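Local coordinates for macro domain-containing protein (Thermosipho africanus, PDB 7OMU) that pairs a DarT-family region with a macro domain, a three-layered alpha/beta fold with bound adenosine-5-diphosphoribose, at residues W365-R374 against Q397-D405. The protein carries 1 engineered substitution. Sequence-based numbering, arbitrary orientation.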
# COMPACT_ATOMS: atom_id res chain seq x y z
N TRP A 365 17.93 12.03 -13.18
CA TRP A 365 18.21 10.58 -13.00
C TRP A 365 19.37 10.18 -13.90
O TRP A 365 20.06 9.20 -13.56
CB TRP A 365 16.96 9.76 -13.29
CG TRP A 365 17.25 8.30 -13.47
CD1 TRP A 365 17.49 7.65 -14.65
CD2 TRP A 365 17.35 7.31 -12.44
NE1 TRP A 365 17.72 6.32 -14.42
CE2 TRP A 365 17.64 6.08 -13.07
CE3 TRP A 365 17.22 7.34 -11.05
CZ2 TRP A 365 17.80 4.90 -12.36
CZ3 TRP A 365 17.36 6.16 -10.35
CH2 TRP A 365 17.65 4.97 -11.00
N SER A 366 19.57 10.89 -15.01
CA SER A 366 20.69 10.67 -15.96
C SER A 366 22.04 10.79 -15.24
O SER A 366 23.02 10.18 -15.72
CB SER A 366 20.59 11.62 -17.12
OG SER A 366 20.45 12.95 -16.67
N ILE A 367 22.10 11.55 -14.14
CA ILE A 367 23.33 11.73 -13.31
C ILE A 367 23.23 10.84 -12.07
O ILE A 367 24.20 10.11 -11.79
CB ILE A 367 23.53 13.21 -12.92
CG1 ILE A 367 23.58 14.12 -14.14
CG2 ILE A 367 24.78 13.36 -12.05
CD1 ILE A 367 24.69 13.80 -15.12
N VAL A 368 22.12 10.91 -11.35
CA VAL A 368 21.96 10.24 -10.02
C VAL A 368 21.87 8.73 -10.22
O VAL A 368 22.49 7.99 -9.44
CB VAL A 368 20.75 10.79 -9.26
CG1 VAL A 368 20.49 10.01 -7.98
CG2 VAL A 368 20.91 12.27 -8.95
N GLY A 369 21.11 8.28 -11.22
CA GLY A 369 20.88 6.85 -11.49
C GLY A 369 22.19 6.07 -11.50
O GLY A 369 22.41 5.21 -10.64
N PRO A 370 23.09 6.34 -12.47
CA PRO A 370 24.37 5.64 -12.53
C PRO A 370 25.13 5.72 -11.19
O PRO A 370 25.54 4.69 -10.71
CB PRO A 370 25.10 6.38 -13.66
CG PRO A 370 24.00 6.88 -14.55
CD PRO A 370 22.91 7.29 -13.57
N LEU A 371 25.25 6.92 -10.63
CA LEU A 371 25.97 7.16 -9.35
C LEU A 371 25.45 6.19 -8.27
O LEU A 371 26.28 5.49 -7.66
CB LEU A 371 25.78 8.62 -8.92
CG LEU A 371 26.42 9.01 -7.59
CD1 LEU A 371 27.90 8.64 -7.56
CD2 LEU A 371 26.23 10.49 -7.32
N MET A 372 24.14 6.14 -8.06
CA MET A 372 23.48 5.28 -7.04
C MET A 372 23.79 3.81 -7.34
O MET A 372 24.15 3.09 -6.40
CB MET A 372 21.96 5.47 -7.04
CG MET A 372 21.50 6.79 -6.45
SD MET A 372 19.69 6.93 -6.54
CE MET A 372 19.23 5.88 -5.16
N CYS A 373 23.63 3.39 -8.59
CA CYS A 373 23.83 1.98 -9.03
C CYS A 373 25.29 1.58 -8.80
O CYS A 373 25.52 0.54 -8.16
CB CYS A 373 23.42 1.78 -10.49
SG CYS A 373 21.63 1.82 -10.74
N ARG A 374 26.23 2.41 -9.30
CA ARG A 374 27.69 2.24 -9.13
C ARG A 374 28.00 1.75 -7.71
O ARG A 374 28.79 0.80 -7.58
CB ARG A 374 28.43 3.57 -9.35
CG ARG A 374 28.77 3.88 -10.80
CD ARG A 374 29.52 5.20 -10.89
NE ARG A 374 30.63 5.26 -9.93
CZ ARG A 374 31.06 6.36 -9.30
NH1 ARG A 374 30.49 7.54 -9.51
NH2 ARG A 374 32.06 6.27 -8.45
N GLN A 397 17.61 4.55 -20.17
CA GLN A 397 18.27 4.99 -18.91
C GLN A 397 17.91 4.05 -17.75
O GLN A 397 18.37 4.32 -16.63
CB GLN A 397 17.90 6.44 -18.57
CG GLN A 397 18.51 7.46 -19.52
CD GLN A 397 18.28 8.89 -19.07
OE1 GLN A 397 17.98 9.16 -17.91
NE2 GLN A 397 18.44 9.83 -19.99
N LEU A 398 17.13 2.99 -17.99
CA LEU A 398 16.82 1.95 -16.98
C LEU A 398 17.53 0.63 -17.35
O LEU A 398 17.31 -0.37 -16.65
CB LEU A 398 15.31 1.74 -16.91
CG LEU A 398 14.47 2.99 -16.68
CD1 LEU A 398 12.99 2.68 -16.82
CD2 LEU A 398 14.77 3.61 -15.33
N SER A 399 18.34 0.64 -18.41
CA SER A 399 19.13 -0.54 -18.86
C SER A 399 20.42 -0.61 -18.05
O SER A 399 20.94 0.41 -17.62
CB SER A 399 19.40 -0.50 -20.35
OG SER A 399 20.55 0.28 -20.63
N PRO A 400 20.97 -1.83 -17.82
CA PRO A 400 22.20 -1.98 -17.04
C PRO A 400 23.41 -1.43 -17.81
O PRO A 400 24.36 -0.99 -17.18
CB PRO A 400 22.30 -3.49 -16.84
CG PRO A 400 21.60 -4.07 -18.05
CD PRO A 400 20.46 -3.11 -18.31
N LYS A 401 23.35 -1.47 -19.14
CA LYS A 401 24.37 -0.87 -20.04
C LYS A 401 24.64 0.57 -19.60
O LYS A 401 25.82 0.95 -19.49
CB LYS A 401 23.89 -0.91 -21.49
CG LYS A 401 24.86 -0.29 -22.48
CD LYS A 401 24.58 -0.72 -23.91
CE LYS A 401 25.26 0.16 -24.95
NZ LYS A 401 26.63 -0.32 -25.24
N PHE A 402 23.58 1.34 -19.35
CA PHE A 402 23.66 2.77 -18.94
C PHE A 402 24.05 2.89 -17.46
O PHE A 402 25.02 3.63 -17.17
CB PHE A 402 22.33 3.50 -19.18
CG PHE A 402 22.36 4.94 -18.73
CD1 PHE A 402 23.10 5.88 -19.44
CD2 PHE A 402 21.69 5.35 -17.59
CE1 PHE A 402 23.15 7.20 -19.02
CE2 PHE A 402 21.73 6.67 -17.18
CZ PHE A 402 22.47 7.60 -17.90
N LEU A 403 23.34 2.20 -16.57
CA LEU A 403 23.42 2.43 -15.11
C LEU A 403 24.64 1.74 -14.49
O LEU A 403 25.13 2.26 -13.47
CB LEU A 403 22.12 1.94 -14.46
CG LEU A 403 20.87 2.72 -14.84
CD1 LEU A 403 19.62 2.02 -14.34
CD2 LEU A 403 20.91 4.14 -14.31
N LEU A 404 25.13 0.64 -15.07
CA LEU A 404 26.28 -0.13 -14.52
C LEU A 404 27.49 -0.05 -15.46
O LEU A 404 28.15 -1.09 -15.66
CB LEU A 404 25.85 -1.59 -14.31
CG LEU A 404 24.70 -1.78 -13.32
CD1 LEU A 404 24.15 -3.20 -13.40
CD2 LEU A 404 25.15 -1.46 -11.90
N ASP A 405 27.80 1.14 -15.99
CA ASP A 405 29.00 1.39 -16.84
C ASP A 405 29.26 2.90 -16.95
O ASP A 405 30.33 3.30 -17.41
CB ASP A 405 28.84 0.77 -18.23
CG ASP A 405 29.03 -0.74 -18.24
OD1 ASP A 405 30.14 -1.18 -17.89
OD2 ASP A 405 28.05 -1.46 -18.56
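Trp365 and Gln397 make the one hydrogen bond of this contact: NE1 donates to the backbone O of Gln397 at 3.1 Å. The N-H points almost straight at the oxygen (176°), which lies in the indole plane, yet the donor approaches from above the carbonyl plane, 43° out of it. With CG anti to the backbone N (chi1 165°), the indole turns its NE1 edge to 397-405, while Gly369 CA lies over one ring face. The side-chain amide of Gln397 runs past the indole nearly coplanar with it, bringing OE1 to 3.6 Å from Trp365 CD1.

Apolar packing centres on Leu403, a knob among Trp365, Gly369, Pro370 and Cys373. Its CD2 lies 3.7 Å from Trp365 CZ2 and also meets the Gly369-Pro370 peptide, while its CB meets Cys373 SG at 3.8 Å. Nearer the surface, Pro370 CG approaches Phe402 CE2 at 3.5 Å. Leu404 CD2 touches Cys373 CB.

A CA-H...O contact joins Pro370 CA to Leu403 O at 3.6 Å, and Ser366 O lies 3.4 Å from Phe402 CZ, near the ring plane. In the macro domain, the chain's C-terminal end folds back onto helix 365-376 beside strands 227-231 and 383-386; Leu229 meets both Trp365 and Leu403. The chemistry implies mainly apolar docking of short helix 400-403 and its flanking residues, with one directional bond fixing the indole edge.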